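Nitroreductase-like family protein (Bacillus cereus, PDB 2I7H) belongs to the nitroreductase family and binds flavin mononucleotide, its pocket being lined by residues of both subunits of a dimer. Local coordinates at residues W52-K63 with F89-M100; G131-N142 with I159-F168. All blocks are in the same frame, centred on the assembly; numbering follows the deposited sequence. Where two conformers were deposited one is given.

In the fold
Both interactions are antiparallel strand pairs in one four-stranded sheet of a nitroreductase-type alpha+beta fold. Interaction 1 joins the outer strand 53-58 to 94-101, and interaction 2 joins the other outer strand, 132-137, to 157-167. The inner strands 94-101 and 157-167 are neighbours, so Ile96 meets Leu163 through the backbone and the two contacts, centred about 9 Å apart, form a continuous sheet. Interaction 2 lies deeper, near the centre of the chain, and carries flavin-binding residues. Interaction 1 is only partly buried: an arginine closes its helical end, and the second subunit extends the sheet beyond strand 53-58. Apolar packing serves both, but ligand chemistry belongs to interaction 2.

Interaction 1 (W52-K63 with F89-M100); sequences WNCKLYIGEGRK and FLSTPAQIVVYM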
loop_
_atom_site.group_PDB
_atom_site.type_symbol
_atom_site.label_atom_id
_atom_site.label_comp_id
_atom_site.label_asym_id
_atom_site.label_seq_id
_atom_site.Cartn_x
_atom_site.Cartn_y
_atom_site.Cartn_z
ATOM N N TRP A 52 9.926 -2.187 6.788
ATOM C CA TRP A 52 10.331 -2.835 5.535
ATOM C C TRP A 52 11.828 -3.201 5.544
ATOM O O TRP A 52 12.647 -2.479 6.114
ATOM C CB TRP A 52 9.996 -1.924 4.346
ATOM C CG TRP A 52 10.354 -0.494 4.613
ATOM C CD1 TRP A 52 11.638 0.058 4.644
ATOM C CD2 TRP A 52 9.453 0.586 4.940
ATOM N NE1 TRP A 52 11.569 1.386 4.939
ATOM C CE2 TRP A 52 10.256 1.748 5.142
ATOM C CE3 TRP A 52 8.068 0.686 5.084
ATOM C CZ2 TRP A 52 9.709 2.993 5.476
ATOM C CZ3 TRP A 52 7.507 1.943 5.422
ATOM C CH2 TRP A 52 8.344 3.075 5.615
ATOM N N ASN A 53 12.160 -4.323 4.906
ATOM C CA ASN A 53 13.544 -4.766 4.696
ATOM C C ASN A 53 13.569 -5.403 3.333
ATOM O O ASN A 53 12.533 -5.801 2.839
ATOM C CB ASN A 53 13.943 -5.858 5.695
ATOM C CG ASN A 53 13.930 -5.392 7.114
ATOM O OD1 ASN A 53 14.967 -5.063 7.662
ATOM N ND2 ASN A 53 12.764 -5.377 7.731
ATOM N N CYS A 54 14.756 -5.511 2.732
ATOM C CA CYS A 54 14.889 -6.006 1.355
ATOM C C CYS A 54 16.069 -6.935 1.143
ATOM O O CYS A 54 17.101 -6.800 1.814
ATOM C CB CYS A 54 15.016 -4.831 0.383
ATOM S SG CYS A 54 13.585 -3.708 0.405
ATOM N N LYS A 55 15.914 -7.880 0.211
ATOM C CA LYS A 55 17.065 -8.554 -0.404
ATOM C C LYS A 55 16.984 -8.251 -1.892
ATOM O O LYS A 55 15.933 -8.437 -2.510
ATOM C CB LYS A 55 17.062 -10.062 -0.148
ATOM C CG LYS A 55 16.456 -10.452 1.174
ATOM C CD LYS A 55 17.119 -11.619 1.826
ATOM C CE LYS A 55 18.099 -11.092 2.850
ATOM N NZ LYS A 55 18.378 -12.039 3.927
ATOM N N LEU A 56 18.064 -7.730 -2.457
ATOM C CA LEU A 56 18.109 -7.466 -3.888
ATOM C C LEU A 56 19.016 -8.490 -4.540
ATOM O O LEU A 56 20.177 -8.593 -4.185
ATOM C CB LEU A 56 18.626 -6.039 -4.173
ATOM C CG LEU A 56 19.020 -5.680 -5.621
ATOM C CD1 LEU A 56 17.843 -5.534 -6.575
ATOM C CD2 LEU A 56 19.878 -4.406 -5.664
ATOM N N TYR A 57 18.463 -9.257 -5.474
ATOM C CA TYR A 57 19.229 -10.232 -6.244
ATOM C C TYR A 57 19.416 -9.689 -7.641
ATOM O O TYR A 57 18.440 -9.331 -8.312
ATOM C CB TYR A 57 18.533 -11.606 -6.280
ATOM C CG TYR A 57 18.361 -12.234 -4.901
ATOM C CD1 TYR A 57 17.342 -11.808 -4.042
ATOM C CD2 TYR A 57 19.191 -13.259 -4.470
ATOM C CE1 TYR A 57 17.167 -12.369 -2.792
ATOM C CE2 TYR A 57 19.037 -13.825 -3.225
ATOM C CZ TYR A 57 18.021 -13.361 -2.382
ATOM O OH TYR A 57 17.852 -13.893 -1.136
ATOM N N ILE A 58 20.673 -9.603 -8.066
ATOM C CA ILE A 58 21.034 -9.076 -9.383
ATOM C C ILE A 58 22.210 -9.844 -9.961
ATOM O O ILE A 58 23.076 -10.319 -9.224
ATOM C CB ILE A 58 21.388 -7.556 -9.351
ATOM C CG1 ILE A 58 22.405 -7.240 -8.246
ATOM C CG2 ILE A 58 20.138 -6.720 -9.173
ATOM C CD1 ILE A 58 23.088 -5.894 -8.397
ATOM N N GLY A 59 22.237 -9.964 -11.285
ATOM C CA GLY A 59 23.352 -10.607 -11.987
ATOM C C GLY A 59 23.475 -12.055 -11.572
ATOM O O GLY A 59 22.479 -12.772 -11.532
ATOM N N GLU A 60 24.690 -12.477 -11.230
ATOM C CA GLU A 60 24.926 -13.868 -10.836
ATOM C C GLU A 60 24.180 -14.304 -9.571
ATOM O O GLU A 60 23.824 -15.482 -9.433
ATOM C CB GLU A 60 26.421 -14.167 -10.758
ATOM C CG GLU A 60 26.966 -15.002 -11.944
ATOM C CD GLU A 60 26.954 -16.520 -11.661
ATOM O OE1 GLU A 60 27.971 -17.201 -11.931
ATOM O OE2 GLU A 60 25.928 -17.035 -11.144
ATOM N N GLY A 61 23.905 -13.347 -8.682
ATOM C CA GLY A 61 23.157 -13.589 -7.446
ATOM C C GLY A 61 21.757 -14.150 -7.644
ATOM O O GLY A 61 21.242 -14.872 -6.793
ATOM N N ARG A 62 21.142 -13.827 -8.776
ATOM C CA ARG A 62 19.794 -14.298 -9.081
ATOM C C ARG A 62 19.690 -15.823 -9.080
ATOM O O ARG A 62 18.615 -16.367 -8.861
ATOM C CB ARG A 62 19.314 -13.735 -10.416
ATOM C CG ARG A 62 19.046 -12.259 -10.401
ATOM C CD ARG A 62 18.885 -11.756 -11.796
ATOM N NE ARG A 62 20.062 -12.067 -12.609
ATOM C CZ ARG A 62 20.087 -12.077 -13.941
ATOM N NH1 ARG A 62 21.226 -12.359 -14.566
ATOM N NH2 ARG A 62 18.982 -11.807 -14.647
ATOM N N LYS A 63 20.805 -16.502 -9.325
ATOM C CA LYS A 63 20.828 -17.958 -9.325
ATOM C C LYS A 63 20.689 -18.487 -7.917
ATOM O O LYS A 63 20.227 -19.605 -7.717
ATOM C CB LYS A 63 22.115 -18.499 -9.955
ATOM C CG LYS A 63 22.157 -18.423 -11.461
ATOM C CD LYS A 63 23.466 -19.059 -11.987
ATOM C CE LYS A 63 23.897 -18.471 -13.342
ATOM N NZ LYS A 63 25.277 -18.936 -13.778
ATOM N N PHE A 89 13.453 -16.146 -14.146
ATOM C CA PHE A 89 14.155 -15.368 -13.134
ATOM C C PHE A 89 15.487 -14.866 -13.694
ATOM O O PHE A 89 16.027 -13.841 -13.266
ATOM C CB PHE A 89 14.436 -16.251 -11.908
ATOM C CG PHE A 89 13.348 -16.271 -10.892
ATOM C CD1 PHE A 89 12.065 -16.677 -11.225
ATOM C CD2 PHE A 89 13.619 -15.932 -9.565
ATOM C CE1 PHE A 89 11.056 -16.713 -10.271
ATOM C CE2 PHE A 89 12.615 -15.987 -8.603
ATOM C CZ PHE A 89 11.324 -16.379 -8.960
ATOM N N LEU A 90 16.031 -15.628 -14.628
ATOM C CA LEU A 90 17.355 -15.357 -15.144
ATOM C C LEU A 90 17.325 -14.426 -16.362
ATOM O O LEU A 90 18.379 -13.951 -16.819
ATOM C CB LEU A 90 18.066 -16.682 -15.429
ATOM C CG LEU A 90 18.992 -17.194 -14.311
ATOM C CD1 LEU A 90 18.618 -16.785 -12.927
ATOM C CD2 LEU A 90 19.171 -18.689 -14.354
ATOM N N SER A 91 16.118 -14.169 -16.879
ATOM C CA SER A 91 15.903 -13.132 -17.900
ATOM C C SER A 91 15.100 -11.979 -17.320
ATOM O O SER A 91 14.403 -11.251 -18.040
ATOM C CB SER A 91 15.242 -13.700 -19.169
ATOM O OG SER A 91 14.185 -14.574 -18.836
ATOM N N THR A 92 15.192 -11.843 -15.998
ATOM C CA THR A 92 14.623 -10.733 -15.252
ATOM C C THR A 92 15.802 -10.067 -14.569
ATOM O O THR A 92 16.492 -10.716 -13.784
ATOM C CB THR A 92 13.601 -11.226 -14.213
ATOM O OG1 THR A 92 12.537 -11.899 -14.892
ATOM C CG2 THR A 92 13.024 -10.072 -13.382
ATOM N N PRO A 93 16.088 -8.804 -14.921
ATOM C CA PRO A 93 17.276 -8.108 -14.390
ATOM C C PRO A 93 17.462 -8.081 -12.858
ATOM O O PRO A 93 18.595 -8.143 -12.385
ATOM C CB PRO A 93 17.130 -6.671 -14.953
ATOM C CG PRO A 93 16.377 -6.838 -16.179
ATOM C CD PRO A 93 15.384 -7.970 -15.910
ATOM N N ALA A 94 16.384 -7.947 -12.100
ATOM C CA ALA A 94 16.494 -7.844 -10.652
ATOM C C ALA A 94 15.262 -8.448 -10.028
ATOM O O ALA A 94 14.170 -8.395 -10.610
ATOM C CB ALA A 94 16.673 -6.364 -10.210
ATOM N N GLN A 95 15.459 -9.076 -8.873
ATOM C CA GLN A 95 14.378 -9.426 -7.945
ATOM C C GLN A 95 14.635 -8.732 -6.621
ATOM O O GLN A 95 15.780 -8.674 -6.154
ATOM C CB GLN A 95 14.295 -10.932 -7.694
ATOM C CG GLN A 95 13.655 -11.723 -8.805
ATOM C CD GLN A 95 14.657 -12.242 -9.818
ATOM O OE1 GLN A 95 15.835 -12.475 -9.499
ATOM N NE2 GLN A 95 14.183 -12.455 -11.057
ATOM N N ILE A 96 13.568 -8.210 -6.028
ATOM C CA ILE A 96 13.606 -7.646 -4.688
ATOM C C ILE A 96 12.617 -8.361 -3.755
ATOM O O ILE A 96 11.404 -8.249 -3.916
ATOM C CB ILE A 96 13.398 -6.113 -4.684
ATOM C CG1 ILE A 96 14.497 -5.455 -5.529
ATOM C CG2 ILE A 96 13.514 -5.576 -3.253
ATOM C CD1 ILE A 96 14.420 -3.972 -5.606
ATOM N N VAL A 97 13.154 -9.131 -2.813
ATOM C CA VAL A 97 12.333 -9.765 -1.794
ATOM C C VAL A 97 12.090 -8.705 -0.706
ATOM O O VAL A 97 13.033 -8.148 -0.151
ATOM C CB VAL A 97 12.994 -11.059 -1.222
ATOM C CG1 VAL A 97 12.068 -11.730 -0.270
ATOM C CG2 VAL A 97 13.415 -12.047 -2.325
ATOM N N VAL A 98 10.835 -8.376 -0.465
ATOM C CA VAL A 98 10.484 -7.369 0.548
ATOM C C VAL A 98 9.897 -8.122 1.739
ATOM O O VAL A 98 8.929 -8.888 1.591
ATOM C CB VAL A 98 9.447 -6.347 0.036
ATOM C CG1 VAL A 98 9.064 -5.378 1.150
ATOM C CG2 VAL A 98 9.961 -5.581 -1.253
ATOM N N TYR A 99 10.492 -7.924 2.906
ATOM C CA TYR A 99 10.074 -8.648 4.071
ATOM C C TYR A 99 10.038 -7.751 5.310
ATOM O O TYR A 99 10.528 -6.613 5.293
ATOM C CB TYR A 99 10.934 -9.926 4.280
ATOM C CG TYR A 99 12.330 -9.645 4.672
ATOM C CD1 TYR A 99 13.316 -9.393 3.701
ATOM C CD2 TYR A 99 12.687 -9.596 6.013
ATOM C CE1 TYR A 99 14.609 -9.115 4.066
ATOM C CE2 TYR A 99 13.989 -9.319 6.395
ATOM C CZ TYR A 99 14.942 -9.069 5.412
ATOM O OH TYR A 99 16.230 -8.792 5.794
HETATM N N MSE A 100 9.422 -8.275 6.371
HETATM C CA MSE A 100 9.304 -7.576 7.652
HETATM C C MSE A 100 9.339 -8.576 8.808
HETATM O O MSE A 100 9.016 -9.756 8.629
HETATM C CB MSE A 100 7.996 -6.757 7.726
HETATM C CG MSE A 100 6.739 -7.626 7.607
HETATM SE SE MSE A 100 5.133 -6.565 7.748
HETATM C CE MSE A 100 4.135 -7.688 8.873
HETATM O O HOH W 1 20.940 -8.833 -13.225
#
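Asn53 lays its CB over one face of the Tyr99 ring, 3.6 Å from the ring centroid, a CH-pi contact in which amide and ring planes are only 20° apart. Tyr99 reaches this place because its CG sits between backbone N and carbonyl carbon (chi1 69°), and Lys55 CG also touches the ring, 3.7 Å from Tyr99 CE1. The pair belongs to an antiparallel two-strand unit at one edge of the chain's nitroreductase sheet, with hydrogen-bonded pairs Asn53-Tyr99, Lys55-Val97 and Tyr57-Gln95. The face opposite Asn53 and Tyr99 carries Cys54, Leu56, Ile96 and Ala94; Leu56 CD1 packs 3.5 Å from Ile96 CG1. Beyond the outer strand, a parallel strand of the second subunit continues the sheet, and Lys55 NZ forms a salt bridge with Glu185 of that subunit. Past the strands, the Arg62 guanidinium is held in its own plane at two edges: NE donates almost straight to Gly59 O (2.7 Å), while NH2 gives a bond to Thr92 O (2.9 Å) from well above that carbonyl's plane. Over one face of the guanidinium sits a water that bridges Gly59 N and Pro93 O, each 2.6 Å from its oxygen.

Interaction 2 (G131-N142 with I159-F168); sequences GLGCVWKSGGLN and IVGILHIGYF. With FMN (flavin mononucleotide), chain G.
Asn142 presses its side chain across Ile159, CG lying 3.8 Å from Ile159 CG2, while OD1 rests against Ile162 CD1. Its ND2 turns back to Lys137 O (3.1 Å), which also accepts from Ile162 N; this carbonyl thus ties the 3-10 turn at 140-142 to the antiparallel pair formed by strands 132-137 and 157-167. Two waters complete the junction, one between Asn142 ND2 and Ile159 O, the other between Asn142 O and Ile159 N. At the far end Leu132 sets CD2 over the centre of the Tyr167 ring, 3.9 Å from its centroid in a CH-pi contact, and touches Ile165 CG2. Gly131 just before it closes helix 106-129 in a Schellman motif, and leucines of helix 30-40 also pack on Leu132. Midway, His164 places CB against Val135 CG2 (3.8 Å), and the bent Lys137 side chain crosses that of His164 at about a right angle, its CD 4.0 Å from His164 CD2 and its CE loosely above one ring face. Phe89 meets the same ring edge-to-face. Trp136, its CG anti to the backbone N (chi1 180°), sends NE1 to Val160 O (3.3 Å) in the classic beta bulge of Val160 and Gly161, and offers a face to the flavin methyl C7M. Lys137 NZ then reaches FMN O2 (3.1 Å) and Ser138 N reaches O4 (3.0 Å). Donors at both carbonyls are consistent with holding the flavin's pyrimidine end beside the strand, together with partners from both subunits, and the lysine would probably draw electron density toward O2.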
loop_
_atom_site.group_PDB
_atom_site.type_symbol
_atom_site.label_atom_id
_atom_site.label_comp_id
_atom_site.label_asym_id
_atom_site.label_seq_id
_atom_site.Cartn_x
_atom_site.Cartn_y
_atom_site.Cartn_z
ATOM N N GLY A 131 10.696 4.556 -16.345
ATOM C CA GLY A 131 10.607 3.528 -17.391
ATOM C C GLY A 131 10.864 2.082 -16.976
ATOM O O GLY A 131 10.914 1.181 -17.830
ATOM N N LEU A 132 11.053 1.846 -15.680
ATOM C CA LEU A 132 11.161 0.474 -15.165
ATOM C C LEU A 132 9.791 -0.159 -14.909
ATOM O O LEU A 132 8.918 0.419 -14.263
ATOM C CB LEU A 132 11.973 0.429 -13.877
ATOM C CG LEU A 132 13.481 0.394 -13.918
ATOM C CD1 LEU A 132 13.991 0.608 -12.498
ATOM C CD2 LEU A 132 13.939 -0.935 -14.417
ATOM N N GLY A 133 9.614 -1.358 -15.444
ATOM C CA GLY A 133 8.432 -2.133 -15.164
ATOM C C GLY A 133 8.723 -3.091 -14.033
ATOM O O GLY A 133 9.886 -3.402 -13.738
ATOM N N CYS A 134 7.666 -3.530 -13.368
ATOM C CA CYS A 134 7.806 -4.602 -12.411
ATOM C C CYS A 134 6.503 -5.307 -12.089
ATOM O O CYS A 134 5.434 -4.783 -12.350
ATOM C CB CYS A 134 8.504 -4.122 -11.143
ATOM S SG CYS A 134 7.729 -2.781 -10.348
ATOM N N VAL A 135 6.629 -6.531 -11.585
ATOM C CA VAL A 135 5.526 -7.248 -10.956
ATOM C C VAL A 135 5.829 -7.570 -9.506
ATOM O O VAL A 135 6.946 -7.973 -9.168
ATOM C CB VAL A 135 5.207 -8.607 -11.568
ATOM C CG1 VAL A 135 3.855 -8.596 -12.205
ATOM C CG2 VAL A 135 6.318 -9.126 -12.432
ATOM N N TRP A 136 4.784 -7.428 -8.695
ATOM C CA TRP A 136 4.755 -7.718 -7.276
ATOM C C TRP A 136 4.252 -9.136 -7.204
ATOM O O TRP A 136 3.098 -9.406 -7.528
ATOM C CB TRP A 136 3.724 -6.802 -6.642
ATOM C CG TRP A 136 3.501 -6.906 -5.178
ATOM C CD1 TRP A 136 3.666 -8.012 -4.367
ATOM C CD2 TRP A 136 2.974 -5.878 -4.354
ATOM N NE1 TRP A 136 3.344 -7.703 -3.068
ATOM C CE2 TRP A 136 2.885 -6.405 -3.032
ATOM C CE3 TRP A 136 2.602 -4.530 -4.587
ATOM C CZ2 TRP A 136 2.419 -5.642 -1.956
ATOM C CZ3 TRP A 136 2.169 -3.763 -3.514
ATOM C CH2 TRP A 136 2.081 -4.337 -2.201
ATOM N N LYS A 137 5.107 -10.052 -6.788
ATOM C CA LYS A 137 4.706 -11.444 -6.789
ATOM C C LYS A 137 4.353 -11.928 -5.416
ATOM O O LYS A 137 4.997 -11.568 -4.427
ATOM C CB LYS A 137 5.760 -12.333 -7.428
ATOM C CG LYS A 137 5.290 -12.968 -8.713
ATOM C CD LYS A 137 5.617 -12.188 -9.934
ATOM C CE LYS A 137 5.766 -13.147 -11.109
ATOM N NZ LYS A 137 4.468 -13.743 -11.596
ATOM N N SER A 138 3.262 -12.676 -5.346
ATOM C CA SER A 138 2.963 -13.471 -4.176
ATOM C C SER A 138 2.621 -14.882 -4.577
ATOM O O SER A 138 3.050 -15.375 -5.624
ATOM C CB SER A 138 1.815 -12.912 -3.350
ATOM O OG SER A 138 1.410 -13.897 -2.406
ATOM N N GLY A 139 1.842 -15.534 -3.729
ATOM C CA GLY A 139 1.605 -16.960 -3.903
ATOM C C GLY A 139 2.305 -17.718 -2.819
ATOM O O GLY A 139 3.070 -17.135 -2.036
ATOM N N GLY A 140 2.069 -19.022 -2.820
ATOM C CA GLY A 140 2.549 -19.931 -1.809
ATOM C C GLY A 140 4.037 -20.011 -1.574
ATOM O O GLY A 140 4.459 -20.430 -0.502
ATOM N N LEU A 141 4.827 -19.604 -2.563
ATOM C CA LEU A 141 6.291 -19.662 -2.457
ATOM C C LEU A 141 6.765 -18.806 -1.272
ATOM O O LEU A 141 7.607 -19.231 -0.481
ATOM C CB LEU A 141 6.935 -19.222 -3.778
ATOM C CG LEU A 141 8.428 -18.897 -3.748
ATOM C CD1 LEU A 141 9.263 -20.226 -3.680
ATOM C CD2 LEU A 141 8.809 -18.004 -4.955
ATOM N N ASN A 142 6.152 -17.632 -1.134
ATOM C CA ASN A 142 6.475 -16.663 -0.109
ATOM C C ASN A 142 6.114 -17.124 1.303
ATOM O O ASN A 142 6.565 -16.527 2.285
ATOM C CB ASN A 142 5.781 -15.336 -0.422
ATOM C CG ASN A 142 6.195 -14.743 -1.778
ATOM O OD1 ASN A 142 7.005 -15.337 -2.508
ATOM N ND2 ASN A 142 5.655 -13.551 -2.110
ATOM N N ILE A 159 7.277 -12.422 4.273
ATOM C CA ILE A 159 7.596 -11.951 2.942
ATOM C C ILE A 159 6.341 -11.327 2.389
ATOM O O ILE A 159 5.338 -11.998 2.160
ATOM C CB ILE A 159 8.127 -13.086 2.021
ATOM C CG1 ILE A 159 9.406 -13.690 2.610
ATOM C CG2 ILE A 159 8.302 -12.598 0.569
ATOM C CD1 ILE A 159 9.979 -14.861 1.793
ATOM N N VAL A 160 6.399 -10.020 2.209
ATOM C CA VAL A 160 5.274 -9.265 1.669
ATOM C C VAL A 160 5.167 -9.374 0.145
ATOM O O VAL A 160 4.064 -9.408 -0.391
ATOM C CB VAL A 160 5.321 -7.804 2.130
ATOM C CG1 VAL A 160 4.086 -7.090 1.699
ATOM C CG2 VAL A 160 5.463 -7.787 3.669
ATOM N N GLY A 161 6.302 -9.454 -0.542
ATOM C CA GLY A 161 6.284 -9.613 -1.976
ATOM C C GLY A 161 7.665 -9.818 -2.536
ATOM O O GLY A 161 8.669 -9.507 -1.886
ATOM N N ILE A 162 7.714 -10.395 -3.737
ATOM C CA ILE A 162 8.938 -10.406 -4.521
ATOM C C ILE A 162 8.667 -9.549 -5.729
ATOM O O ILE A 162 7.780 -9.837 -6.511
ATOM C CB ILE A 162 9.415 -11.825 -4.917
ATOM C CG1 ILE A 162 9.535 -12.694 -3.656
ATOM C CG2 ILE A 162 10.757 -11.733 -5.745
ATOM C CD1 ILE A 162 10.197 -14.057 -3.842
ATOM N N LEU A 163 9.415 -8.464 -5.858
ATOM C CA LEU A 163 9.263 -7.590 -7.006
ATOM C C LEU A 163 10.239 -8.005 -8.097
ATOM O O LEU A 163 11.428 -8.122 -7.844
ATOM C CB LEU A 163 9.509 -6.132 -6.617
ATOM C CG LEU A 163 8.569 -5.427 -5.657
ATOM C CD1 LEU A 163 9.404 -4.388 -4.963
ATOM C CD2 LEU A 163 7.401 -4.790 -6.433
ATOM N N HIS A 164 9.712 -8.244 -9.295
ATOM C CA HIS A 164 10.508 -8.593 -10.478
ATOM C C HIS A 164 10.564 -7.362 -11.364
ATOM O O HIS A 164 9.545 -6.768 -11.658
ATOM C CB HIS A 164 9.904 -9.783 -11.209
ATOM C CG HIS A 164 10.016 -11.065 -10.437
ATOM N ND1 HIS A 164 10.782 -12.125 -10.862
ATOM C CD2 HIS A 164 9.463 -11.451 -9.258
ATOM C CE1 HIS A 164 10.682 -13.119 -9.995
ATOM N NE2 HIS A 164 9.895 -12.731 -9.009
ATOM N N ILE A 165 11.763 -6.963 -11.751
ATOM C CA ILE A 165 11.991 -5.605 -12.228
ATOM C C ILE A 165 12.888 -5.597 -13.454
ATOM O O ILE A 165 13.857 -6.337 -13.521
ATOM C CB ILE A 165 12.690 -4.746 -11.141
ATOM C CG1 ILE A 165 11.941 -4.830 -9.816
ATOM C CG2 ILE A 165 12.857 -3.287 -11.598
ATOM C CD1 ILE A 165 12.830 -4.641 -8.584
ATOM N N GLY A 166 12.567 -4.733 -14.410
ATOM C CA GLY A 166 13.477 -4.438 -15.514
ATOM C C GLY A 166 12.823 -3.545 -16.540
ATOM O O GLY A 166 11.627 -3.238 -16.443
ATOM N N TYR A 167 13.611 -3.107 -17.513
ATOM C CA TYR A 167 13.097 -2.316 -18.628
ATOM C C TYR A 167 12.277 -3.221 -19.531
ATOM O O TYR A 167 12.463 -4.434 -19.544
ATOM C CB TYR A 167 14.247 -1.623 -19.395
ATOM C CG TYR A 167 14.964 -0.615 -18.545
ATOM C CD1 TYR A 167 16.213 -0.906 -17.978
ATOM C CD2 TYR A 167 14.375 0.619 -18.258
ATOM C CE1 TYR A 167 16.863 0.031 -17.155
ATOM C CE2 TYR A 167 15.004 1.555 -17.447
ATOM C CZ TYR A 167 16.237 1.255 -16.893
ATOM O OH TYR A 167 16.849 2.190 -16.098
ATOM N N PHE A 168 11.352 -2.634 -20.265
ATOM C CA PHE A 168 10.420 -3.426 -21.056
ATOM C C PHE A 168 10.142 -2.782 -22.396
ATOM O O PHE A 168 10.315 -1.577 -22.576
ATOM C CB PHE A 168 9.102 -3.654 -20.292
ATOM C CG PHE A 168 8.372 -2.396 -19.963
ATOM C CD1 PHE A 168 7.323 -1.959 -20.759
ATOM C CD2 PHE A 168 8.741 -1.635 -18.870
ATOM C CE1 PHE A 168 6.658 -0.764 -20.453
ATOM C CE2 PHE A 168 8.076 -0.452 -18.557
ATOM C CZ PHE A 168 7.044 -0.021 -19.329
HETATM N N1 FMN G . 0.962 -10.900 -10.508
HETATM C C2 FMN G . 1.497 -12.139 -10.850
HETATM O O2 FMN G . 1.682 -12.417 -12.033
HETATM N N3 FMN G . 1.824 -13.050 -9.860
HETATM C C4 FMN G . 1.601 -12.699 -8.534
HETATM O O4 FMN G . 1.626 -13.548 -7.659
HETATM C C4A FMN G . 1.069 -11.462 -8.204
HETATM N N5 FMN G . 0.863 -11.154 -6.870
HETATM C C5A FMN G . 0.313 -9.923 -6.524
HETATM C C6 FMN G . 0.133 -9.673 -5.178
HETATM C C7 FMN G . -0.386 -8.485 -4.710
HETATM C C7M FMN G . -0.274 -8.217 -3.238
HETATM C C8 FMN G . -0.749 -7.511 -5.637
HETATM C C8M FMN G . -1.213 -6.178 -5.113
HETATM C C9 FMN G . -0.567 -7.757 -7.022
HETATM C C9A FMN G . -0.037 -8.973 -7.494
HETATM N N10 FMN G . 0.172 -9.294 -8.869
HETATM C C10 FMN G . 0.739 -10.537 -9.198
HETATM C "C1'" FMN G . -0.452 -8.497 -9.999
HETATM C "C2'" FMN G . -1.870 -8.993 -10.304
HETATM O "O2'" FMN G . -1.819 -10.312 -10.767
HETATM C "C3'" FMN G . -2.773 -8.152 -11.245
HETATM O "O3'" FMN G . -2.935 -8.679 -12.548
HETATM C "C4'" FMN G . -2.356 -6.720 -11.462
HETATM O "O4'" FMN G . -1.939 -6.113 -10.265
HETATM C "C5'" FMN G . -3.540 -5.968 -12.063
HETATM O "O5'" FMN G . -3.035 -5.386 -13.250
HETATM P P FMN G . -1.960 -4.171 -13.157
HETATM O O1P FMN G . -1.178 -4.109 -14.455
HETATM O O2P FMN G . -2.774 -2.912 -12.996
HETATM O O3P FMN G . -1.015 -4.281 -11.967
HETATM O O HOH W 2 11.034 0.233 -20.462
HETATM O O HOH W 3 3.686 -12.699 -0.365
HETATM O O HOH W 4 6.320 -15.302 4.540
#